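Local atomic coordinates of Orf34 (PDB entry 5KLP), a protein that transfers acetyl groups from acetyl-CoA to serine, threonine and lysine residues of host proteins such as tubulin, with inositol hexakisphosphate as its cofactor. Residues 69-73 with 84-88; 188-194 with 325-329; 261-267 with 296-301. The protein carries 10 engineered substitutions. All coordinates share one frame; numbering follows the deposited sequence.

Contact 1. Residues 69-73 with 84-88; sequences LDAMV and NLKHF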
loop_
_atom_site.group_PDB
_atom_site.type_symbol
_atom_site.label_atom_id
_atom_site.label_comp_id
_atom_site.label_asym_id
_atom_site.label_seq_id
_atom_site.Cartn_x
_atom_site.Cartn_y
_atom_site.Cartn_z
ATOM N N LEU A 69 -8.328 -11.242 2.722
ATOM C CA LEU A 69 -6.918 -10.931 2.471
ATOM C C LEU A 69 -5.999 -12.142 2.628
ATOM O O LEU A 69 -5.078 -12.339 1.821
ATOM C CB LEU A 69 -6.443 -9.803 3.393
ATOM C CG LEU A 69 -4.979 -9.406 3.179
ATOM C CD1 LEU A 69 -4.760 -9.009 1.733
ATOM C CD2 LEU A 69 -4.571 -8.288 4.117
ATOM N N ASP A 70 -6.239 -12.961 3.645
ATOM C CA ASP A 70 -5.399 -14.141 3.853
ATOM C C ASP A 70 -5.342 -15.009 2.591
ATOM O O ASP A 70 -4.288 -15.543 2.247
ATOM C CB ASP A 70 -5.895 -14.986 5.032
ATOM C CG ASP A 70 -5.666 -14.313 6.373
ATOM O OD1 ASP A 70 -4.878 -13.341 6.439
ATOM O OD2 ASP A 70 -6.261 -14.771 7.371
ATOM N N ALA A 71 -6.467 -15.141 1.897
ATOM C CA ALA A 71 -6.505 -15.981 0.701
ATOM C C ALA A 71 -5.651 -15.380 -0.410
ATOM O O ALA A 71 -4.916 -16.089 -1.100
ATOM C CB ALA A 71 -7.931 -16.183 0.226
HETATM N N MSE A 72 -5.728 -14.067 -0.575
HETATM C CA MSE A 72 -4.944 -13.420 -1.609
HETATM C C MSE A 72 -3.465 -13.405 -1.247
HETATM O O MSE A 72 -2.601 -13.571 -2.107
HETATM C CB MSE A 72 -5.463 -12.005 -1.859
HETATM C CG MSE A 72 -6.858 -11.980 -2.451
HETATM SE SE MSE A 72 -7.569 -10.158 -2.545
HETATM C CE MSE A 72 -8.215 -9.987 -0.716
ATOM N N VAL A 73 -3.160 -13.216 0.031
ATOM C CA VAL A 73 -1.761 -13.250 0.461
ATOM C C VAL A 73 -1.142 -14.618 0.203
ATOM O O VAL A 73 -0.023 -14.734 -0.313
ATOM C CB VAL A 73 -1.635 -12.910 1.954
ATOM C CG1 VAL A 73 -0.271 -13.323 2.482
ATOM C CG2 VAL A 73 -1.906 -11.431 2.185
ATOM N N ASN A 84 7.096 -13.252 0.740
ATOM C CA ASN A 84 7.078 -13.368 2.200
ATOM C C ASN A 84 6.097 -12.398 2.848
ATOM O O ASN A 84 6.456 -11.630 3.744
ATOM C CB ASN A 84 8.483 -13.146 2.774
ATOM C CG ASN A 84 9.486 -14.182 2.278
ATOM O OD1 ASN A 84 9.105 -15.241 1.796
ATOM N ND2 ASN A 84 10.771 -13.880 2.414
ATOM N N LEU A 85 4.877 -12.392 2.337
ATOM C CA LEU A 85 3.873 -11.463 2.808
ATOM C C LEU A 85 3.014 -12.093 3.905
ATOM O O LEU A 85 2.592 -13.242 3.800
ATOM C CB LEU A 85 3.011 -10.999 1.634
ATOM C CG LEU A 85 1.829 -10.081 1.943
ATOM C CD1 LEU A 85 2.322 -8.785 2.598
ATOM C CD2 LEU A 85 1.049 -9.797 0.662
ATOM N N LYS A 86 2.768 -11.333 4.962
ATOM C CA LYS A 86 1.920 -11.793 6.054
ATOM C C LYS A 86 0.825 -10.783 6.339
ATOM O O LYS A 86 1.027 -9.579 6.227
ATOM C CB LYS A 86 2.735 -12.059 7.323
ATOM C CG LYS A 86 3.800 -13.120 7.136
ATOM C CD LYS A 86 4.418 -13.547 8.454
ATOM C CE LYS A 86 3.580 -14.656 9.095
ATOM N NZ LYS A 86 4.209 -15.219 10.320
ATOM N N HIS A 87 -0.347 -11.284 6.681
ATOM C CA HIS A 87 -1.436 -10.447 7.156
ATOM C C HIS A 87 -1.453 -10.525 8.674
ATOM O O HIS A 87 -1.652 -11.601 9.223
ATOM C CB HIS A 87 -2.767 -10.927 6.557
ATOM C CG HIS A 87 -3.980 -10.247 7.114
ATOM N ND1 HIS A 87 -5.248 -10.782 6.997
ATOM C CD2 HIS A 87 -4.126 -9.074 7.779
ATOM C CE1 HIS A 87 -6.119 -9.970 7.570
ATOM N NE2 HIS A 87 -5.466 -8.928 8.053
ATOM N N PHE A 88 -1.228 -9.405 9.354
ATOM C CA PHE A 88 -1.322 -9.402 10.816
ATOM C C PHE A 88 -2.595 -8.678 11.213
ATOM O O PHE A 88 -2.981 -7.695 10.573
ATOM C CB PHE A 88 -0.103 -8.744 11.469
ATOM C CG PHE A 88 1.194 -9.472 11.217
ATOM C CD1 PHE A 88 1.350 -10.799 11.594
ATOM C CD2 PHE A 88 2.276 -8.812 10.649
ATOM C CE1 PHE A 88 2.547 -11.464 11.372
ATOM C CE2 PHE A 88 3.469 -9.469 10.425
ATOM C CZ PHE A 88 3.608 -10.800 10.790
#
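Asp70 and His87 make the one hydrogen bond between residues 69-73 and 84-88, from ND1 of His87 to OD1 of Asp70 over 2.6 Å. It is short but bent, with 140° at the hydrogen. The carboxylate oxygen sits slightly off the imidazole plane, and the ring nitrogen meets OD1 from above the carboxylate plane, the two planes standing 57° apart. With ND1 as donor, the negative carboxylate would be expected to favour a protonated imidazole. NE2, at the far side of the ring, is hydrogen-bonded to a citrate that probably came from the crystallisation liquor.

A CH-pi contact holds the same ring over one face: CD2 of Leu69 lies 3.7 Å from the centroid of the His87 ring, close to the ring normal. The ring is thus fixed from two directions, by a carboxylate at its edge and a methyl group on its face. The contact packs helix 61-79 on strand 85-87, an outermost strand of the mixed sheet, which follows it after a short connection; the two short segments run nearly antiparallel, at 171°, with axes 8.4 Å apart. The strand pairs in parallel with strand 105-110.

Apolar packing covers the Leu85 end. Val73 and Leu85 cross at about a right angle, CG2 of Val73 being 3.7 Å from CD2 of Leu85. CG1 of Val73, anti to the backbone N, reaches the strand backbone, 3.2 Å from the carbonyl O of Leu85. Leu85 also packs on Leu194 and Ala197 of helix 189-202.

Contact 2. Residues 188-194 with 325-329; sequences DCVMYSL and IDGFR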
loop_
_atom_site.group_PDB
_atom_site.type_symbol
_atom_site.label_atom_id
_atom_site.label_comp_id
_atom_site.label_asym_id
_atom_site.label_seq_id
_atom_site.Cartn_x
_atom_site.Cartn_y
_atom_site.Cartn_z
ATOM N N ASP A 188 -10.308 1.552 0.184
ATOM C CA ASP A 188 -9.562 0.576 -0.611
ATOM C C ASP A 188 -8.163 0.289 -0.070
ATOM O O ASP A 188 -7.334 -0.298 -0.765
ATOM C CB ASP A 188 -9.460 1.040 -2.072
ATOM C CG ASP A 188 -10.822 1.200 -2.738
ATOM O OD1 ASP A 188 -11.606 0.226 -2.796
ATOM O OD2 ASP A 188 -11.124 2.324 -3.187
ATOM N N CYS A 189 -7.910 0.661 1.179
ATOM C CA CYS A 189 -6.552 0.632 1.698
ATOM C C CYS A 189 -5.967 -0.771 1.758
ATOM O O CYS A 189 -4.761 -0.943 1.632
ATOM C CB CYS A 189 -6.521 1.285 3.083
ATOM S SG CYS A 189 -6.367 3.097 2.963
ATOM N N VAL A 190 -6.814 -1.781 1.909
ATOM C CA VAL A 190 -6.312 -3.137 1.870
ATOM C C VAL A 190 -5.744 -3.457 0.489
ATOM O O VAL A 190 -4.702 -4.089 0.390
ATOM C CB VAL A 190 -7.389 -4.165 2.221
ATOM C CG1 VAL A 190 -6.832 -5.564 2.116
ATOM C CG2 VAL A 190 -7.933 -3.922 3.633
HETATM N N MSE A 191 -6.437 -3.033 -0.567
HETATM C CA MSE A 191 -5.986 -3.302 -1.930
HETATM C C MSE A 191 -4.700 -2.517 -2.234
HETATM O O MSE A 191 -3.789 -3.057 -2.865
HETATM C CB MSE A 191 -7.083 -2.959 -2.947
HETATM C CG MSE A 191 -8.215 -3.996 -3.004
HETATM SE SE MSE A 191 -7.500 -5.818 -3.353
HETATM C CE MSE A 191 -7.764 -6.576 -1.555
ATOM N N TYR A 192 -4.615 -1.261 -1.789
ATOM C CA TYR A 192 -3.370 -0.501 -1.991
ATOM C C TYR A 192 -2.225 -1.178 -1.247
ATOM O O TYR A 192 -1.125 -1.311 -1.769
ATOM C CB TYR A 192 -3.493 0.957 -1.522
ATOM C CG TYR A 192 -4.177 1.856 -2.526
ATOM C CD1 TYR A 192 -3.493 2.353 -3.625
ATOM C CD2 TYR A 192 -5.530 2.177 -2.389
ATOM C CE1 TYR A 192 -4.134 3.170 -4.563
ATOM C CE2 TYR A 192 -6.171 2.986 -3.309
ATOM C CZ TYR A 192 -5.468 3.482 -4.389
ATOM O OH TYR A 192 -6.117 4.286 -5.302
ATOM N N SER A 193 -2.494 -1.610 -0.020
ATOM C CA SER A 193 -1.456 -2.235 0.787
ATOM C C SER A 193 -0.980 -3.549 0.166
ATOM O O SER A 193 0.215 -3.845 0.172
ATOM C CB SER A 193 -1.961 -2.468 2.220
ATOM O OG SER A 193 -2.235 -1.234 2.876
ATOM N N LEU A 194 -1.921 -4.347 -0.339
ATOM C CA LEU A 194 -1.571 -5.604 -1.004
ATOM C C LEU A 194 -0.767 -5.314 -2.265
ATOM O O LEU A 194 0.275 -5.925 -2.509
ATOM C CB LEU A 194 -2.832 -6.426 -1.331
ATOM C CG LEU A 194 -2.614 -7.701 -2.149
ATOM C CD1 LEU A 194 -1.646 -8.632 -1.423
ATOM C CD2 LEU A 194 -3.939 -8.430 -2.443
ATOM N N ILE A 325 -7.689 0.837 -9.001
ATOM C CA ILE A 325 -7.502 -0.020 -7.824
ATOM C C ILE A 325 -8.614 -1.071 -7.750
ATOM O O ILE A 325 -8.400 -2.185 -7.273
ATOM C CB ILE A 325 -7.452 0.790 -6.504
ATOM C CG1 ILE A 325 -6.909 -0.078 -5.363
ATOM C CG2 ILE A 325 -8.833 1.348 -6.132
ATOM C CD1 ILE A 325 -5.498 -0.608 -5.580
ATOM N N ASP A 326 -9.785 -0.723 -8.261
ATOM C CA ASP A 326 -10.909 -1.662 -8.304
ATOM C C ASP A 326 -10.622 -2.749 -9.336
ATOM O O ASP A 326 -11.034 -3.903 -9.181
ATOM C CB ASP A 326 -12.198 -0.896 -8.606
ATOM C CG ASP A 326 -12.464 0.205 -7.567
ATOM O OD1 ASP A 326 -12.446 -0.079 -6.337
ATOM O OD2 ASP A 326 -12.612 1.371 -7.974
ATOM N N GLY A 327 -9.868 -2.381 -10.369
ATOM C CA GLY A 327 -9.378 -3.343 -11.340
ATOM C C GLY A 327 -8.364 -4.295 -10.718
ATOM O O GLY A 327 -8.370 -5.493 -11.000
ATOM N N PHE A 328 -7.487 -3.759 -9.874
ATOM C CA PHE A 328 -6.521 -4.594 -9.172
ATOM C C PHE A 328 -7.244 -5.639 -8.298
ATOM O O PHE A 328 -6.827 -6.791 -8.229
ATOM C CB PHE A 328 -5.568 -3.732 -8.325
ATOM C CG PHE A 328 -4.617 -4.542 -7.480
ATOM C CD1 PHE A 328 -3.585 -5.261 -8.066
ATOM C CD2 PHE A 328 -4.790 -4.625 -6.108
ATOM C CE1 PHE A 328 -2.721 -6.032 -7.293
ATOM C CE2 PHE A 328 -3.943 -5.395 -5.332
ATOM C CZ PHE A 328 -2.903 -6.101 -5.925
ATOM N N ARG A 329 -8.336 -5.240 -7.649
ATOM C CA ARG A 329 -9.086 -6.176 -6.812
ATOM C C ARG A 329 -9.640 -7.334 -7.646
ATOM O O ARG A 329 -9.572 -8.476 -7.217
ATOM C CB ARG A 329 -10.218 -5.474 -6.058
ATOM C CG ARG A 329 -11.025 -6.405 -5.130
ATOM C CD ARG A 329 -11.880 -5.573 -4.159
ATOM N NE ARG A 329 -12.256 -4.344 -4.828
ATOM C CZ ARG A 329 -12.105 -3.118 -4.349
ATOM N NH1 ARG A 329 -11.615 -2.889 -3.135
ATOM N NH2 ARG A 329 -12.473 -2.112 -5.105
HETATM O O HOH W 1 -12.034 3.049 -5.946
#
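Arg329 leaves its helix with CG anti to the backbone N, and a bend at chi3 (31°) turns its guanidinium to Asp188, whose CG lies beside its own backbone N. NH1 of Arg329 gives OD1 of Asp188 a fairly straight bond of 3.1 Å, 159° at the hydrogen. This salt bridge lies in the guanidinium plane and uses the anti side of the carboxylate, the two planes well tilted against each other. NH1 is also salt-bridged to Asp65 of helix 61-79. A water donates to both carboxylates, 3.0 Å from OD2 of Asp188 and 2.7 Å from OD2 of Asp326. Salt bridges from Arg51 to both aspartates probably offset the repulsion between them.

Beside this buried polar network, Ile325 lays CG1 over one face of the Tyr192 ring, 3.9 Å from its centroid, and also against CB of Met191. The selenomethionine chain of Met191, bent at chi2 and chi3, puts SE obliquely by the Phe328 ring, 4.0 Å from CD2, a Met-aromatic contact. CG of Leu194 meets the edge of that ring at CZ.

Helix 189-202 begins with the active-site Cys189. Phe328 belongs to the inositol hexakisphosphate pocket, so this packing physically joins catalytic helix and cofactor site. The two short helical segments cross at 75°, their axes 9.7 Å apart at closest, with helices 40-53 and 61-79 packed against Met191 and Arg329.

Contact 3. Residues 261-267 with 296-301; sequences YKHGASL and LVQRNQ. With IHP (inositol hexakisphosphate), chain D.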
loop_
_atom_site.group_PDB
_atom_site.type_symbol
_atom_site.label_atom_id
_atom_site.label_comp_id
_atom_site.label_asym_id
_atom_site.label_seq_id
_atom_site.Cartn_x
_atom_site.Cartn_y
_atom_site.Cartn_z
ATOM N N TYR A 261 2.244 4.555 -7.881
ATOM C CA TYR A 261 1.228 5.540 -8.231
ATOM C C TYR A 261 0.302 5.074 -9.345
ATOM O O TYR A 261 -0.605 5.799 -9.741
ATOM C CB TYR A 261 1.894 6.886 -8.591
ATOM C CG TYR A 261 2.336 7.602 -7.337
ATOM C CD1 TYR A 261 1.430 8.360 -6.602
ATOM C CD2 TYR A 261 3.625 7.440 -6.830
ATOM C CE1 TYR A 261 1.802 8.978 -5.423
ATOM C CE2 TYR A 261 4.013 8.061 -5.650
ATOM C CZ TYR A 261 3.098 8.834 -4.957
ATOM O OH TYR A 261 3.454 9.441 -3.780
ATOM N N LYS A 262 0.510 3.855 -9.828
ATOM C CA LYS A 262 -0.300 3.315 -10.913
ATOM C C LYS A 262 -1.807 3.235 -10.600
ATOM O O LYS A 262 -2.641 3.330 -11.506
ATOM C CB LYS A 262 0.210 1.915 -11.295
ATOM C CG LYS A 262 1.525 1.903 -12.034
ATOM C CD LYS A 262 1.895 0.506 -12.498
ATOM C CE LYS A 262 1.030 0.056 -13.688
ATOM N NZ LYS A 262 1.486 -1.258 -14.251
ATOM N N HIS A 263 -2.159 3.041 -9.330
ATOM C CA HIS A 263 -3.573 2.932 -8.946
ATOM C C HIS A 263 -4.099 4.184 -8.260
ATOM O O HIS A 263 -5.160 4.154 -7.632
ATOM C CB HIS A 263 -3.767 1.711 -8.042
ATOM C CG HIS A 263 -3.372 0.436 -8.709
ATOM N ND1 HIS A 263 -4.043 -0.059 -9.806
ATOM C CD2 HIS A 263 -2.330 -0.400 -8.494
ATOM C CE1 HIS A 263 -3.454 -1.166 -10.217
ATOM N NE2 HIS A 263 -2.412 -1.395 -9.439
ATOM N N GLY A 264 -3.349 5.276 -8.392
ATOM C CA GLY A 264 -3.746 6.560 -7.853
ATOM C C GLY A 264 -5.100 6.959 -8.410
ATOM O O GLY A 264 -5.346 6.857 -9.613
ATOM N N ALA A 265 -5.982 7.415 -7.534
ATOM C CA ALA A 265 -7.328 7.787 -7.956
ATOM C C ALA A 265 -7.322 9.078 -8.761
ATOM O O ALA A 265 -8.068 9.213 -9.725
ATOM C CB ALA A 265 -8.245 7.920 -6.748
ATOM N N SER A 266 -6.454 10.013 -8.387
ATOM C CA SER A 266 -6.548 11.370 -8.910
ATOM C C SER A 266 -5.862 11.583 -10.267
ATOM O O SER A 266 -4.650 11.376 -10.424
ATOM C CB SER A 266 -5.972 12.359 -7.887
ATOM O OG SER A 266 -5.909 13.662 -8.436
ATOM N N LEU A 267 -6.649 12.026 -11.236
ATOM C CA LEU A 267 -6.110 12.414 -12.532
ATOM C C LEU A 267 -5.140 13.603 -12.399
ATOM O O LEU A 267 -4.087 13.644 -13.035
ATOM C CB LEU A 267 -7.256 12.768 -13.486
ATOM C CG LEU A 267 -6.879 13.557 -14.735
ATOM C CD1 LEU A 267 -5.908 12.769 -15.616
ATOM C CD2 LEU A 267 -8.123 13.958 -15.508
ATOM N N LEU A 296 1.714 7.358 -16.664
ATOM C CA LEU A 296 0.808 7.497 -15.533
ATOM C C LEU A 296 -0.500 8.221 -15.888
ATOM O O LEU A 296 -1.578 7.804 -15.474
ATOM C CB LEU A 296 1.535 8.231 -14.410
ATOM C CG LEU A 296 1.237 7.915 -12.957
ATOM C CD1 LEU A 296 1.228 6.406 -12.695
ATOM C CD2 LEU A 296 2.287 8.621 -12.102
ATOM N N VAL A 297 -0.416 9.313 -16.641
ATOM C CA VAL A 297 -1.641 10.015 -17.008
ATOM C C VAL A 297 -2.511 9.180 -17.963
ATOM O O VAL A 297 -3.730 9.122 -17.815
ATOM C CB VAL A 297 -1.330 11.384 -17.625
ATOM C CG1 VAL A 297 -2.552 11.935 -18.326
ATOM C CG2 VAL A 297 -0.855 12.348 -16.521
ATOM N N GLN A 298 -1.885 8.508 -18.920
ATOM C CA GLN A 298 -2.636 7.692 -19.866
ATOM C C GLN A 298 -3.323 6.543 -19.148
ATOM O O GLN A 298 -4.462 6.197 -19.460
ATOM C CB GLN A 298 -1.720 7.157 -20.965
ATOM C CG GLN A 298 -1.216 8.246 -21.918
ATOM C CD GLN A 298 -0.100 7.754 -22.803
ATOM O OE1 GLN A 298 0.709 6.920 -22.395
ATOM N NE2 GLN A 298 -0.058 8.248 -24.032
ATOM N N ARG A 299 -2.632 5.958 -18.176
ATOM C CA ARG A 299 -3.219 4.875 -17.410
ATOM C C ARG A 299 -4.433 5.368 -16.640
ATOM O O ARG A 299 -5.508 4.751 -16.698
ATOM C CB ARG A 299 -2.203 4.256 -16.445
ATOM C CG ARG A 299 -2.844 3.156 -15.636
ATOM C CD ARG A 299 -1.936 2.501 -14.609
ATOM N NE ARG A 299 -2.747 1.515 -13.905
ATOM C CZ ARG A 299 -2.929 0.261 -14.309
ATOM N NH1 ARG A 299 -2.320 -0.199 -15.395
ATOM N NH2 ARG A 299 -3.719 -0.544 -13.607
ATOM N N ASN A 300 -4.267 6.498 -15.956
ATOM C CA ASN A 300 -5.343 7.080 -15.171
ATOM C C ASN A 300 -6.577 7.318 -16.025
ATOM O O ASN A 300 -7.696 6.982 -15.622
ATOM C CB ASN A 300 -4.893 8.397 -14.530
ATOM C CG ASN A 300 -5.900 8.926 -13.520
ATOM O OD1 ASN A 300 -6.940 9.469 -13.894
ATOM N ND2 ASN A 300 -5.597 8.764 -12.233
ATOM N N GLN A 301 -6.374 7.869 -17.217
ATOM C CA GLN A 301 -7.489 8.108 -18.130
ATOM C C GLN A 301 -8.121 6.818 -18.652
ATOM O O GLN A 301 -9.326 6.769 -18.890
ATOM C CB GLN A 301 -7.054 8.982 -19.307
ATOM C CG GLN A 301 -6.887 10.452 -18.917
ATOM C CD GLN A 301 -8.216 11.181 -18.746
ATOM O OE1 GLN A 301 -9.291 10.576 -18.797
ATOM N NE2 GLN A 301 -8.143 12.488 -18.525
HETATM C C1 IHP D . 0.395 -8.205 -13.633
HETATM C C2 IHP D . 0.016 -6.983 -12.680
HETATM C C3 IHP D . -0.840 -5.753 -13.170
HETATM C C4 IHP D . -1.196 -5.791 -14.729
HETATM C C5 IHP D . -0.343 -6.655 -15.639
HETATM C C6 IHP D . -0.368 -8.040 -15.006
HETATM O O11 IHP D . 1.687 -8.373 -13.753
HETATM P P1 IHP D . 2.672 -9.705 -13.398
HETATM O O21 IHP D . 3.990 -9.228 -12.792
HETATM O O31 IHP D . 2.984 -10.475 -14.685
HETATM O O41 IHP D . 2.065 -10.701 -12.423
HETATM O O12 IHP D . 1.073 -6.553 -11.910
HETATM P P2 IHP D . 0.931 -6.737 -10.242
HETATM O O22 IHP D . 0.750 -8.230 -9.898
HETATM O O32 IHP D . 2.116 -6.190 -9.439
HETATM O O42 IHP D . -0.377 -6.048 -9.782
HETATM O O13 IHP D . -0.161 -4.716 -12.876
HETATM P P3 IHP D . -0.374 -3.365 -11.892
HETATM O O23 IHP D . -0.591 -3.580 -10.394
HETATM O O33 IHP D . 1.047 -2.855 -12.125
HETATM O O43 IHP D . -1.411 -2.373 -12.409
HETATM O O14 IHP D . -1.297 -4.559 -15.247
HETATM P P4 IHP D . -2.715 -3.800 -15.453
HETATM O O24 IHP D . -3.235 -3.209 -14.141
HETATM O O34 IHP D . -2.624 -2.687 -16.518
HETATM O O44 IHP D . -3.787 -4.785 -15.955
HETATM O O15 IHP D . 0.861 -6.165 -15.976
HETATM P P5 IHP D . 1.266 -5.676 -17.560
HETATM O O25 IHP D . 0.010 -5.570 -18.433
HETATM O O35 IHP D . 1.946 -4.280 -17.548
HETATM O O45 IHP D . 2.221 -6.657 -18.248
HETATM O O16 IHP D . 0.035 -8.960 -15.880
HETATM P P6 IHP D . -0.557 -10.482 -15.977
HETATM O O26 IHP D . -2.057 -10.486 -15.690
HETATM O O36 IHP D . -0.318 -11.088 -17.372
HETATM O O46 IHP D . 0.136 -11.401 -14.965
HETATM O O HOH W 2 -3.486 7.481 -11.715
#
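His263 and Arg299 set their flat groups almost perpendicular, ring and guanidinium planes 87° apart, with CE1 of His263 3.5 Å from NH2 of Arg299. OG of Ser324 is hydrogen-bonded to ND1 of His263 and to NH2 of Arg299. NE2 of His263 meets O23 of inositol hexakisphosphate at the ring edge, 3.0 Å away. The arginine, extended from CG to NE, faces the P4 phosphate in its guanidinium plane and grips it twice: NH1 to O34 at 2.7 Å, NH2 to O24 at 2.8 Å. Its NE adds a weak bond to the carbonyl O of Lys262. Lys262 places CE over the guanidinium face and binds O33 through NZ at 2.7 Å. Lys262 and His263 thus hold the P3 phosphate beside P4, and the anion probably balances these charges.

Asn300 crosses Leu267 at about a right angle, OD1 lying 3.3 Å from CB of Leu267. A water donating to O of Gly264 (2.9 Å) probably links it to ND2 of Asn300. Leu296 packs CD2 against CB of Tyr261.

The loop leads into helix 267-274, with Ser266 at the N-cap, its OG bonded to N of Gln269. Val297, on helix 296-302, packs on Ala270 and Met274 of helix 267-274.

From the N terminus, contact 1 comes first, closing a connection of ten residues, the last part of helix 61-79 and a short loop, before edge strand 85-87 of the mixed sheet. Contact 2 opens only afterwards and spans 130 residues, bringing the C-terminal helix 324-340 back to helix 189-202. Contact 3 falls wholly within that span, closing its own 28-residue loop between 261-267 and helix 296-302. Contact 2 touches both others: Met72 packs on Met191 and Leu85 on Leu194 towards contact 1, while OH of Tyr192 probably hydrogen-bonds to O of His263 in contact 3. Contacts 1 and 3 lie on opposite sides of the chain's centre, without touching.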